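Side-chain contacts in NTP_transf_2 domain-containing protein (Capnocytophaga granulosa, PDB 6WT9), which synthesises the cyclic dinucleotide second messenger c-di-GMP from two molecules of GTP as part of a CBASS defence against bacteriophage: residues A[27-32]-A[45-50]; A[14-19]-A[253-258]; A[237-240]-A[246-249]; A[275-280]-A[296-301]; A[267-272]-A[312-317]. One frame throughout, in Å; residues are numbered along the deposited sequence.

The five contacts illustrate how a helical lobe is assembled beside a nucleotidyltransferase sheet. Contact 1 joins helices 23-32 and 40-49; contact 2 ties the preceding helix 6-17 to helix 245-259, more than 230 residues later. Their centres lie 12 Å apart, and Ala-48 O probably accepts a hydrogen bond from Asn-255 ND2 between them. Helix 245-259 also serves contact 3, whose centre is 13 Å from that of contact 4. Contacts 4 and 5, 12 Å apart, share helix 268-276, and contact 4 falls within the chain length spanned by contact 5. N-terminal helices and helices from the second half of the chain are thus packed into one helical part.

Contact 1 of 5, residues A[27-32]-A[45-50]; sequences TKFFSD and ITLAMN
Phe-29 and Leu-47 mark the closest backbone approach of segments 27-32 and 45-50, with the CA atoms 7.9 Å apart, a separation bridged by the ring of Phe-29. Its CG stands anti to the backbone N (chi1 174°), a torsion that sends the ring out toward the other helix with the CE1 and CZ corner leading. CE1 settles in the angle between two successive residues: Leu-47 CA lies 3.6 Å from Phe-29 CE1, and Thr-46 CG2 is equally near at 3.6 Å. Beside them Leu-47 CD1 approaches Phe-29 CE1 to 3.8 Å, the two side chains crossing at about a right angle. Leu-47 CA and Thr-46 CG2 come in obliquely to the ring, whereas the carbonyl carbon of Thr-46 lies in the ring plane, at its edge. The helices concerned, 23-32 and 40-49, belong to the N-terminal part of this CD-NTase, where they pack with helix 6-17; Phe-10 of that helix touches both Phe-29 and Leu-47. Thr-46 divides its two branches by character. While its methyl touches the phenyl ring, OG1 lies beside the backbone N and bonds to Leu-42 O one turn earlier and to the hydroxyl of Tyr-289, so the polar branch of this buried residue has partners away from the apolar interface. Within segment 27-32, Phe-29 also meets its neighbour: its CD2 sits over the centre of the Phe-30 ring, 3.9 Å above the plane. On the outer surface, Lys-28 NZ and Asp-32 OD2 form a long salt bridge of 3.5 Å.

Contact 2 of 5, residues A[14-19]-A[253-258]; sequences QNRSNP and LKNLKA
A helix-to-helix bridge between the N-terminal helix 6-17 and helix 245-259 is made here by Arg-16, which reaches to Asn-255 and Ala-258 from the last turn of its own helix. The contact illustrates how segments far apart in sequence can meet within one helical lobe: the direct contact between these two rests on one long side chain, for the CA atoms of Arg-16 and Asn-255 are 9.6 Å apart and no backbone of one segment meets backbone of the other. The arginine starts out extended, with CG anti to the backbone N (chi1 175°), and then bends at chi3 (-59°), which swings the guanidinium alongside the asparagine amide. The two flat groups are nearly coplanar, and the side chains run past each other in opposite directions. Arg-16 NH1 donates to Asn-255 OD1 over 2.8 Å, a short but bent bond with an angle of 139° at the hydrogen; the oxygen lies near the guanidinium edge, though tilted somewhat out of its plane. Asn-255 is held from its other end as well, since ND2 donates to Ala-48 O of helix 40-49, and the amide thereby links three helices. The guanidinium in turn has a second, charged partner, Asp-259, which forms a salt bridge with NH2 and would be expected to balance the arginine's charge. Over one face of the guanidinium lies a methyl group: Ala-258 CB sits 3.8 Å from Arg-16 NH2, displaced toward the rim.

Contact 3 of 5, residues A[237-240]-A[246-249]; sequences KRSS and LKKM
Arg-238, which carries the one flat group among the residues that meet here, touches Leu-246 with its aliphatic root, while its guanidinium forms a cation-pi pair with the ring of Tyr-276; beside the same guanidinium runs the side chain of Lys-280. No atom of segment 246-249 lies on a face or at an edge of the planar group. The contact across the segments is instead aliphatic: Arg-238 CB meets Leu-246 CD2 at 3.8 Å, the two side chains crossing at about a right angle. Next to it the helices come close, Ser-239 and Leu-246 having CA atoms only 4.9 Å apart. Helices 228-241 and 245-259 are consecutive, joined by a very short connection that turns the chain sharply, and these residues lie close to that turn. Leu-246 CB accordingly lies 3.9 Å from Ser-239 CA. Lys-247 passes on the other flank. Its chain is fully extended beyond CG, and the methylenes run over the serine hydroxyl, with Lys-247 CG 3.2 Å from Ser-239 OG. The ammonium group goes on to Asn-236, to which NZ donates a hydrogen bond. Chemically, then, two basic residues lend hydrocarbon to the interface: Arg-238 contributes its CB root and Lys-247 its methylenes, which is consistent with apolar packing here while the charged ends meet Tyr-276 and Asn-236.

Contact 4 of 5, residues A[275-280]-A[296-301]; sequences CYNIEK and YEQLNE
Ile-278 and Gln-298 bring the backbones nearest, with CA atoms 6.9 Å apart, where the chain leaving helix 268-276 passes the side of helix 291-304. Gln-298 carries its half of the contact alone. Its CG is anti to the backbone N, and a bend at chi2 (76°) turns the amide back across the two residues opposite. The aliphatic stem and the amide carbon lie against isoleucine: Ile-278 CG1 is 3.6 Å from Gln-298 CD, and the terminal methyl CD1 comes within 3.8 Å of Gln-298 CB. The amide end meets Asn-277, whose side chain crosses it at about a right angle. Gln-298 NE2 donates to Asn-277 OD1 over 3.2 Å, fairly straight at 161°. The acceptor lies in the plane of the glutamine amide, whereas the donor is tilted from the plane of the asparagine carbonyl, the two amides being turned 35° against each other. The pair joins the end of helix 268-276 to helix 291-304 in the helical lobe, and Ile-278 extends the packing to Met-249 of helix 245-259. Lys-308 completes the polar cluster: its NZ donates to Asn-277 OD1 and, weakly, to Gln-298 OE1, consistent with OE1 turned to the lysine and NE2 to the asparagine. Asn-277 OD1 is thus shared between two donors, while the weak lysine bond to Gln-298 OE1 would, if anything, make NE2 a slightly better donor.

Contact 5 of 5, residues A[267-272]-A[312-317]; sequences SSFDIN and LKSVDG
A water molecule perched over the phenyl ring of Phe-269 is the striking feature of the meeting between Phe-269 and the turn that starts at Ser-314. The water oxygen lies over the ring centre, 3.7 Å above the ring plane. Its hydrogen bonds here nevertheless run to backbone atoms: the water donates to Phe-269 O at 2.8 Å and accepts from Val-315 N at 3.2 Å. One water thus joins the first turn of helix 268-276 to the loop that follows helix 306-310, where no direct hydrogen bond crosses. The far end of the ring does the direct touching, Phe-269 CZ resting 3.4 Å from Ser-314 CB in an oblique approach. Ser-314 and Gly-317 bound a type I beta turn, closed by the bond from Gly-317 N to Ser-314 O. Inside it Ser-314 OG donates to Asp-316 OD1 over 2.8 Å, coming from above the carboxylate plane, with Ser-314 OG between the backbone N and the carbonyl carbon (chi1 58°), which turns it toward the aspartate. One turn on, helix residue Asn-272 receives the loop: Val-315 CG2 lies 4.0 Å from Asn-272 CB, and Ile-235 of helix 228-241 touches both residues. The helix start is itself fixed by a capping box: Asp-270 N donates to Ser-267 OG, while Ser-267 N donates to Asp-270 OD2 at 2.9 Å and Ser-267 OG reaches that oxygen from the same face of the carboxylate. With OD1 in a salt bridge to Lys-329, both carboxylate oxygens of Asp-270 have partners, which would probably favour its ionised form.

Contact 1 of 5, residues A[27-32]-A[45-50]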
# COMPACT_ATOMS: atom_id res chain seq x y z
N THR A 27 3.34 12.37 21.03
CA THR A 27 3.68 11.97 22.39
C THR A 27 3.73 10.45 22.52
O THR A 27 4.65 9.91 23.14
CB THR A 27 2.69 12.57 23.38
OG1 THR A 27 2.80 14.00 23.36
CG2 THR A 27 2.97 12.07 24.79
N LYS A 28 2.76 9.75 21.93
CA LYS A 28 2.79 8.29 21.97
C LYS A 28 4.01 7.74 21.25
O LYS A 28 4.54 6.69 21.64
CB LYS A 28 1.50 7.72 21.37
CG LYS A 28 1.58 6.26 20.97
CD LYS A 28 0.21 5.65 20.74
CE LYS A 28 -0.42 5.23 22.06
NZ LYS A 28 0.42 4.23 22.78
N PHE A 29 4.49 8.43 20.21
CA PHE A 29 5.66 7.98 19.48
C PHE A 29 6.90 7.98 20.37
O PHE A 29 7.59 6.96 20.51
CB PHE A 29 5.88 8.85 18.24
CG PHE A 29 7.15 8.55 17.50
CD1 PHE A 29 7.24 7.45 16.66
CD2 PHE A 29 8.26 9.37 17.65
CE1 PHE A 29 8.41 7.18 15.98
CE2 PHE A 29 9.43 9.10 16.97
CZ PHE A 29 9.51 8.00 16.13
N PHE A 30 7.20 9.13 20.98
CA PHE A 30 8.38 9.21 21.84
C PHE A 30 8.19 8.40 23.12
O PHE A 30 9.18 7.90 23.68
CB PHE A 30 8.68 10.67 22.18
CG PHE A 30 9.26 11.45 21.03
CD1 PHE A 30 10.58 11.28 20.66
CD2 PHE A 30 8.48 12.35 20.32
CE1 PHE A 30 11.11 11.99 19.60
CE2 PHE A 30 9.01 13.06 19.26
CZ PHE A 30 10.33 12.88 18.90
N SER A 31 6.95 8.25 23.59
CA SER A 31 6.70 7.40 24.75
C SER A 31 6.97 5.94 24.42
O SER A 31 7.60 5.23 25.22
CB SER A 31 5.27 7.59 25.24
OG SER A 31 4.96 6.66 26.27
N ASP A 32 6.51 5.47 23.26
CA ASP A 32 6.74 4.09 22.87
C ASP A 32 8.17 3.83 22.43
O ASP A 32 8.58 2.66 22.37
CB ASP A 32 5.79 3.70 21.73
CG ASP A 32 4.34 3.65 22.17
OD1 ASP A 32 4.06 3.90 23.36
OD2 ASP A 32 3.47 3.36 21.32
N ILE A 45 14.21 6.36 11.30
CA ILE A 45 13.98 4.94 11.05
C ILE A 45 12.75 4.45 11.81
O ILE A 45 11.92 3.72 11.27
CB ILE A 45 15.23 4.12 11.40
CG1 ILE A 45 16.41 4.54 10.53
CG2 ILE A 45 14.97 2.63 11.24
CD1 ILE A 45 17.74 4.00 11.00
N THR A 46 12.63 4.84 13.08
CA THR A 46 11.51 4.37 13.89
C THR A 46 10.18 4.89 13.36
O THR A 46 9.19 4.15 13.32
CB THR A 46 11.69 4.79 15.35
OG1 THR A 46 12.93 4.26 15.85
CG2 THR A 46 10.55 4.25 16.20
N LEU A 47 10.13 6.16 12.94
CA LEU A 47 8.89 6.70 12.42
C LEU A 47 8.57 6.15 11.03
O LEU A 47 7.40 5.95 10.71
CB LEU A 47 8.95 8.23 12.38
CG LEU A 47 7.63 8.92 12.05
CD1 LEU A 47 6.52 8.40 12.95
CD2 LEU A 47 7.76 10.43 12.17
N ALA A 48 9.59 5.90 10.21
CA ALA A 48 9.36 5.34 8.89
C ALA A 48 8.82 3.92 8.94
O ALA A 48 8.26 3.44 7.95
CB ALA A 48 10.65 5.38 8.06
N MSE A 49 8.98 3.23 10.07
CA MSE A 49 8.46 1.89 10.24
C MSE A 49 7.13 1.92 10.98
O MSE A 49 6.36 0.96 10.94
CB MSE A 49 9.46 1.01 10.99
CG MSE A 49 10.75 0.76 10.24
SE MSE A 49 12.00 -0.31 11.29
CE MSE A 49 13.32 -0.64 9.89
N ASN A 50 6.88 3.03 11.66
CA ASN A 50 5.69 3.15 12.49
C ASN A 50 4.44 3.19 11.63
O ASN A 50 4.43 3.77 10.54
CB ASN A 50 5.78 4.42 13.35
CG ASN A 50 5.00 4.30 14.65
OD1 ASN A 50 3.90 4.83 14.78
ND2 ASN A 50 5.58 3.60 15.62

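Contact 2 of 5, residues A[14-19]-A[253-258]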
# COMPACT_ATOMS: atom_id res chain seq x y z
N GLN A 14 7.15 13.53 9.83
CA GLN A 14 6.05 13.83 10.74
C GLN A 14 4.88 14.47 10.00
O GLN A 14 3.72 14.15 10.27
CB GLN A 14 6.54 14.75 11.87
CG GLN A 14 7.35 14.05 12.95
CD GLN A 14 7.84 15.01 14.02
OE1 GLN A 14 8.39 16.07 13.72
NE2 GLN A 14 7.63 14.65 15.28
N ASN A 15 5.18 15.38 9.07
CA ASN A 15 4.12 16.01 8.29
C ASN A 15 3.47 15.05 7.30
O ASN A 15 2.32 15.26 6.92
CB ASN A 15 4.68 17.23 7.55
CG ASN A 15 5.16 18.32 8.49
OD1 ASN A 15 4.62 18.50 9.58
ND2 ASN A 15 6.19 19.05 8.08
N ARG A 16 4.19 14.01 6.88
CA ARG A 16 3.61 13.03 5.97
C ARG A 16 2.66 12.09 6.70
O ARG A 16 1.52 11.88 6.26
CB ARG A 16 4.72 12.25 5.27
CG ARG A 16 4.24 11.12 4.38
CD ARG A 16 5.42 10.30 3.87
NE ARG A 16 6.35 11.13 3.11
CZ ARG A 16 7.67 10.94 3.08
NH1 ARG A 16 8.22 9.94 3.77
NH2 ARG A 16 8.44 11.75 2.36
N SER A 17 3.11 11.51 7.82
CA SER A 17 2.29 10.56 8.55
C SER A 17 1.31 11.22 9.51
O SER A 17 0.28 10.62 9.84
CB SER A 17 3.18 9.58 9.32
OG SER A 17 4.01 10.25 10.25
N ASN A 18 1.60 12.44 9.96
CA ASN A 18 0.76 13.18 10.90
C ASN A 18 0.60 14.61 10.40
O ASN A 18 1.13 15.55 11.00
CB ASN A 18 1.37 13.13 12.31
CG ASN A 18 0.49 13.78 13.36
OD1 ASN A 18 -0.65 14.16 13.09
ND2 ASN A 18 1.02 13.92 14.57
N PRO A 19 -0.12 14.80 9.29
CA PRO A 19 -0.19 16.14 8.69
C PRO A 19 -0.95 17.14 9.55
O PRO A 19 -0.64 18.34 9.48
CB PRO A 19 -0.90 15.89 7.35
CG PRO A 19 -1.72 14.68 7.59
CD PRO A 19 -0.91 13.82 8.53
N LEU A 253 10.54 0.76 3.46
CA LEU A 253 10.98 0.87 2.07
C LEU A 253 10.16 1.92 1.32
O LEU A 253 10.71 2.68 0.51
CB LEU A 253 10.88 -0.48 1.38
CG LEU A 253 11.87 -1.56 1.82
CD1 LEU A 253 11.77 -2.77 0.91
CD2 LEU A 253 13.29 -1.01 1.82
N LYS A 254 8.85 1.96 1.56
CA LYS A 254 8.02 2.95 0.89
C LYS A 254 8.40 4.37 1.29
O LYS A 254 8.32 5.29 0.46
CB LYS A 254 6.54 2.68 1.19
CG LYS A 254 6.04 1.35 0.64
CD LYS A 254 4.67 0.98 1.18
CE LYS A 254 3.57 1.89 0.64
NZ LYS A 254 2.22 1.43 1.08
N ASN A 255 8.82 4.57 2.53
CA ASN A 255 9.26 5.90 2.95
C ASN A 255 10.62 6.25 2.36
O ASN A 255 10.87 7.40 2.01
CB ASN A 255 9.29 5.99 4.48
CG ASN A 255 7.95 6.40 5.06
OD1 ASN A 255 7.36 7.39 4.63
ND2 ASN A 255 7.45 5.64 6.02
N LEU A 256 11.52 5.26 2.25
CA LEU A 256 12.78 5.50 1.55
C LEU A 256 12.55 5.84 0.09
O LEU A 256 13.30 6.63 -0.50
CB LEU A 256 13.70 4.28 1.66
CG LEU A 256 14.26 3.93 3.04
CD1 LEU A 256 15.41 2.96 2.89
CD2 LEU A 256 14.70 5.18 3.79
N LYS A 257 11.51 5.25 -0.52
CA LYS A 257 11.16 5.59 -1.90
C LYS A 257 10.69 7.04 -2.00
O LYS A 257 11.11 7.77 -2.90
CB LYS A 257 10.09 4.63 -2.40
CG LYS A 257 9.44 5.04 -3.71
CD LYS A 257 8.27 4.12 -4.04
CE LYS A 257 7.51 4.60 -5.26
NZ LYS A 257 6.37 3.70 -5.58
N ALA A 258 9.82 7.46 -1.08
CA ALA A 258 9.28 8.82 -1.15
C ALA A 258 10.33 9.87 -0.84
O ALA A 258 10.23 11.01 -1.31
CB ALA A 258 8.10 8.96 -0.18

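Contact 3 of 5, residues A[237-240]-A[246-249]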
# COMPACT_ATOMS: atom_id res chain seq x y z
N LYS A 237 -1.60 -11.74 7.44
CA LYS A 237 -1.35 -12.98 8.17
C LYS A 237 0.13 -13.12 8.52
O LYS A 237 0.48 -13.42 9.67
CB LYS A 237 -1.84 -14.17 7.35
CG LYS A 237 -2.02 -15.46 8.14
CD LYS A 237 -0.85 -16.42 7.92
CE LYS A 237 -1.14 -17.79 8.51
NZ LYS A 237 -1.42 -17.71 9.97
N ARG A 238 1.01 -12.90 7.55
CA ARG A 238 2.44 -13.03 7.81
C ARG A 238 2.94 -11.95 8.76
O ARG A 238 3.85 -12.20 9.56
CB ARG A 238 3.23 -12.97 6.50
CG ARG A 238 4.69 -13.36 6.64
CD ARG A 238 5.29 -13.67 5.28
NE ARG A 238 6.49 -14.50 5.39
CZ ARG A 238 7.03 -15.15 4.37
NH1 ARG A 238 6.48 -15.07 3.16
NH2 ARG A 238 8.12 -15.89 4.55
N SER A 239 2.36 -10.75 8.69
CA SER A 239 2.72 -9.71 9.65
C SER A 239 2.25 -10.09 11.05
O SER A 239 2.94 -9.80 12.04
CB SER A 239 2.12 -8.37 9.23
OG SER A 239 2.49 -7.35 10.14
N SER A 240 1.10 -10.75 11.15
CA SER A 240 0.64 -11.23 12.45
C SER A 240 1.58 -12.30 13.00
O SER A 240 1.84 -12.34 14.21
CB SER A 240 -0.79 -11.78 12.32
OG SER A 240 -1.32 -12.11 13.59
N LEU A 246 6.74 -7.51 9.35
CA LEU A 246 6.63 -7.42 7.90
C LEU A 246 6.14 -6.04 7.47
O LEU A 246 6.63 -5.48 6.48
CB LEU A 246 5.69 -8.51 7.37
CG LEU A 246 5.35 -8.41 5.88
CD1 LEU A 246 6.60 -8.59 5.03
CD2 LEU A 246 4.28 -9.41 5.49
N LYS A 247 5.18 -5.48 8.20
CA LYS A 247 4.65 -4.17 7.83
C LYS A 247 5.65 -3.06 8.12
O LYS A 247 5.69 -2.06 7.38
CB LYS A 247 3.33 -3.91 8.55
CG LYS A 247 2.22 -4.86 8.14
CD LYS A 247 0.91 -4.54 8.85
CE LYS A 247 -0.15 -5.59 8.55
NZ LYS A 247 -1.46 -5.24 9.16
N LYS A 248 6.45 -3.20 9.17
CA LYS A 248 7.51 -2.22 9.43
C LYS A 248 8.46 -2.13 8.24
O LYS A 248 8.82 -1.03 7.80
CB LYS A 248 8.27 -2.58 10.70
CG LYS A 248 7.62 -2.10 11.99
CD LYS A 248 8.53 -2.33 13.18
CE LYS A 248 7.89 -1.87 14.47
NZ LYS A 248 6.64 -2.62 14.77
N MSE A 249 8.88 -3.27 7.71
CA MSE A 249 9.79 -3.30 6.57
C MSE A 249 9.15 -2.69 5.33
O MSE A 249 9.79 -1.93 4.60
CB MSE A 249 10.23 -4.74 6.28
CG MSE A 249 11.19 -5.31 7.31
SE MSE A 249 11.95 -7.02 6.77
CE MSE A 249 10.31 -8.07 6.72

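Contact 4 of 5, residues A[275-280]-A[296-301]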
# COMPACT_ATOMS: atom_id res chain seq x y z
N CYS A 275 9.32 -7.68 0.36
CA CYS A 275 9.37 -7.96 1.80
C CYS A 275 8.70 -9.29 2.13
O CYS A 275 9.20 -10.04 2.97
CB CYS A 275 8.70 -6.82 2.56
SG CYS A 275 9.50 -5.21 2.34
N TYR A 276 7.59 -9.60 1.47
CA TYR A 276 6.90 -10.86 1.68
C TYR A 276 7.76 -12.06 1.30
O TYR A 276 7.54 -13.16 1.82
CB TYR A 276 5.59 -10.88 0.89
CG TYR A 276 4.69 -12.06 1.18
CD1 TYR A 276 3.88 -12.09 2.31
CD2 TYR A 276 4.63 -13.14 0.31
CE1 TYR A 276 3.06 -13.16 2.58
CE2 TYR A 276 3.80 -14.22 0.56
CZ TYR A 276 3.02 -14.23 1.70
OH TYR A 276 2.19 -15.30 1.96
N ASN A 277 8.73 -11.87 0.41
CA ASN A 277 9.61 -12.96 0.01
C ASN A 277 10.63 -13.32 1.08
O ASN A 277 11.16 -14.44 1.05
CB ASN A 277 10.32 -12.59 -1.30
CG ASN A 277 11.26 -13.67 -1.78
OD1 ASN A 277 12.45 -13.66 -1.48
ND2 ASN A 277 10.73 -14.63 -2.54
N ILE A 278 10.91 -12.42 2.02
CA ILE A 278 11.90 -12.69 3.06
C ILE A 278 11.38 -13.79 3.98
O ILE A 278 10.24 -13.72 4.47
CB ILE A 278 12.23 -11.42 3.85
CG1 ILE A 278 12.74 -10.32 2.91
CG2 ILE A 278 13.25 -11.72 4.94
CD1 ILE A 278 12.94 -8.99 3.58
N GLU A 279 12.21 -14.80 4.22
CA GLU A 279 11.82 -15.91 5.08
C GLU A 279 11.61 -15.43 6.51
O GLU A 279 12.37 -14.60 7.02
CB GLU A 279 12.87 -17.01 5.03
CG GLU A 279 13.03 -17.65 3.65
CD GLU A 279 14.11 -18.71 3.61
OE1 GLU A 279 14.75 -18.95 4.65
OE2 GLU A 279 14.31 -19.32 2.53
N LYS A 280 10.57 -15.97 7.16
CA LYS A 280 10.21 -15.52 8.50
C LYS A 280 11.34 -15.74 9.49
O LYS A 280 11.59 -14.90 10.36
CB LYS A 280 8.95 -16.25 8.97
CG LYS A 280 7.70 -15.94 8.18
CD LYS A 280 6.66 -17.03 8.37
CE LYS A 280 6.52 -17.40 9.84
NZ LYS A 280 5.60 -18.56 10.04
N TYR A 296 18.67 -4.92 3.78
CA TYR A 296 19.86 -4.79 2.95
C TYR A 296 20.26 -6.13 2.35
O TYR A 296 20.56 -6.22 1.15
CB TYR A 296 21.01 -4.20 3.77
CG TYR A 296 22.32 -4.16 3.02
CD1 TYR A 296 22.60 -3.14 2.12
CD2 TYR A 296 23.29 -5.14 3.22
CE1 TYR A 296 23.79 -3.10 1.43
CE2 TYR A 296 24.49 -5.11 2.54
CZ TYR A 296 24.73 -4.09 1.65
OH TYR A 296 25.93 -4.05 0.97
N GLU A 297 20.27 -7.18 3.17
CA GLU A 297 20.66 -8.50 2.67
C GLU A 297 19.71 -8.99 1.59
O GLU A 297 20.14 -9.57 0.58
CB GLU A 297 20.72 -9.50 3.82
CG GLU A 297 21.25 -10.87 3.40
CD GLU A 297 20.73 -11.99 4.27
OE1 GLU A 297 20.52 -13.10 3.74
OE2 GLU A 297 20.53 -11.76 5.48
N GLN A 298 18.40 -8.78 1.79
CA GLN A 298 17.43 -9.20 0.79
C GLN A 298 17.61 -8.43 -0.52
O GLN A 298 17.66 -9.03 -1.60
CB GLN A 298 16.01 -9.01 1.32
CG GLN A 298 14.92 -9.10 0.26
CD GLN A 298 14.63 -10.53 -0.19
OE1 GLN A 298 15.30 -11.47 0.22
NE2 GLN A 298 13.62 -10.69 -1.04
N LEU A 299 17.72 -7.10 -0.43
CA LEU A 299 17.88 -6.30 -1.64
C LEU A 299 19.21 -6.59 -2.33
O LEU A 299 19.27 -6.66 -3.56
CB LEU A 299 17.76 -4.81 -1.31
CG LEU A 299 16.37 -4.18 -1.41
CD1 LEU A 299 15.35 -4.91 -0.54
CD2 LEU A 299 16.43 -2.71 -1.03
N ASN A 300 20.27 -6.77 -1.55
CA ASN A 300 21.56 -7.10 -2.15
C ASN A 300 21.52 -8.47 -2.82
O ASN A 300 22.10 -8.66 -3.90
CB ASN A 300 22.66 -7.06 -1.08
CG ASN A 300 24.05 -7.02 -1.68
OD1 ASN A 300 24.23 -6.68 -2.85
ND2 ASN A 300 25.05 -7.36 -0.88
N GLU A 301 20.83 -9.43 -2.21
CA GLU A 301 20.73 -10.76 -2.80
C GLU A 301 19.91 -10.75 -4.08
O GLU A 301 20.20 -11.52 -5.00
CB GLU A 301 20.14 -11.74 -1.79
CG GLU A 301 20.19 -13.19 -2.23
CD GLU A 301 19.70 -14.15 -1.16
OE1 GLU A 301 19.27 -13.68 -0.09
OE2 GLU A 301 19.74 -15.38 -1.40

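Contact 5 of 5, residues A[267-272]-A[312-317]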
# COMPACT_ATOMS: atom_id res chain seq x y z
N SER A 267 6.36 0.02 -7.46
CA SER A 267 5.04 0.21 -6.87
C SER A 267 4.99 -0.43 -5.49
O SER A 267 5.88 -1.17 -5.07
CB SER A 267 3.96 -0.38 -7.77
OG SER A 267 4.15 -1.78 -7.92
N SER A 268 3.91 -0.11 -4.75
CA SER A 268 3.66 -0.79 -3.49
C SER A 268 3.47 -2.28 -3.71
O SER A 268 3.87 -3.10 -2.88
CB SER A 268 2.44 -0.19 -2.80
OG SER A 268 2.57 1.22 -2.68
N PHE A 269 2.85 -2.65 -4.84
CA PHE A 269 2.76 -4.04 -5.26
C PHE A 269 4.13 -4.70 -5.25
O PHE A 269 4.30 -5.81 -4.72
CB PHE A 269 2.14 -4.09 -6.66
CG PHE A 269 1.74 -5.46 -7.12
CD1 PHE A 269 0.49 -5.96 -6.83
CD2 PHE A 269 2.61 -6.22 -7.89
CE1 PHE A 269 0.11 -7.22 -7.26
CE2 PHE A 269 2.23 -7.48 -8.33
CZ PHE A 269 0.98 -7.97 -8.02
N ASP A 270 5.14 -4.03 -5.81
CA ASP A 270 6.48 -4.59 -5.86
C ASP A 270 7.14 -4.62 -4.48
O ASP A 270 7.79 -5.60 -4.12
CB ASP A 270 7.35 -3.80 -6.85
CG ASP A 270 6.71 -3.68 -8.22
OD1 ASP A 270 6.22 -4.71 -8.74
OD2 ASP A 270 6.69 -2.56 -8.77
N ILE A 271 6.98 -3.54 -3.71
CA ILE A 271 7.61 -3.48 -2.40
C ILE A 271 7.01 -4.52 -1.46
O ILE A 271 7.73 -5.15 -0.67
CB ILE A 271 7.50 -2.06 -1.82
CG1 ILE A 271 8.31 -1.08 -2.68
CG2 ILE A 271 7.97 -2.02 -0.37
CD1 ILE A 271 8.17 0.37 -2.26
N ASN A 272 5.69 -4.73 -1.54
CA ASN A 272 5.06 -5.79 -0.76
C ASN A 272 5.68 -7.15 -1.08
O ASN A 272 6.03 -7.91 -0.17
CB ASN A 272 3.56 -5.83 -1.03
CG ASN A 272 2.84 -4.59 -0.55
OD1 ASN A 272 3.35 -3.84 0.27
ND2 ASN A 272 1.64 -4.37 -1.07
N LEU A 312 11.30 -14.13 -7.88
CA LEU A 312 10.47 -13.31 -7.00
C LEU A 312 9.09 -13.11 -7.62
O LEU A 312 8.96 -12.49 -8.67
CB LEU A 312 11.14 -11.96 -6.74
CG LEU A 312 10.24 -10.95 -6.02
CD1 LEU A 312 9.87 -11.47 -4.64
CD2 LEU A 312 10.89 -9.58 -5.93
N LYS A 313 8.07 -13.65 -6.96
CA LYS A 313 6.70 -13.50 -7.41
C LYS A 313 5.95 -12.52 -6.50
O LYS A 313 6.40 -12.18 -5.40
CB LYS A 313 5.98 -14.85 -7.42
CG LYS A 313 6.52 -15.83 -8.44
CD LYS A 313 5.72 -17.12 -8.45
CE LYS A 313 5.76 -17.80 -7.10
NZ LYS A 313 4.95 -19.05 -7.08
N SER A 314 4.80 -12.07 -6.99
CA SER A 314 3.94 -11.21 -6.19
C SER A 314 3.43 -11.96 -4.96
O SER A 314 3.60 -13.18 -4.82
CB SER A 314 2.76 -10.71 -7.03
OG SER A 314 2.01 -11.79 -7.55
N VAL A 315 2.79 -11.22 -4.06
CA VAL A 315 2.27 -11.81 -2.83
C VAL A 315 1.25 -12.90 -3.14
O VAL A 315 1.24 -13.96 -2.51
CB VAL A 315 1.68 -10.72 -1.92
CG1 VAL A 315 1.05 -11.33 -0.69
CG2 VAL A 315 2.76 -9.73 -1.52
N ASP A 316 0.39 -12.66 -4.13
CA ASP A 316 -0.60 -13.66 -4.52
C ASP A 316 0.00 -14.80 -5.33
O ASP A 316 -0.68 -15.81 -5.55
CB ASP A 316 -1.74 -13.01 -5.32
CG ASP A 316 -1.24 -12.22 -6.52
OD1 ASP A 316 -0.60 -12.82 -7.41
OD2 ASP A 316 -1.51 -11.01 -6.58
N GLY A 317 1.25 -14.66 -5.79
CA GLY A 317 1.92 -15.72 -6.51
C GLY A 317 1.48 -15.91 -7.95
O GLY A 317 1.84 -16.92 -8.56
O HOH W 1 2.67 -8.07 -4.44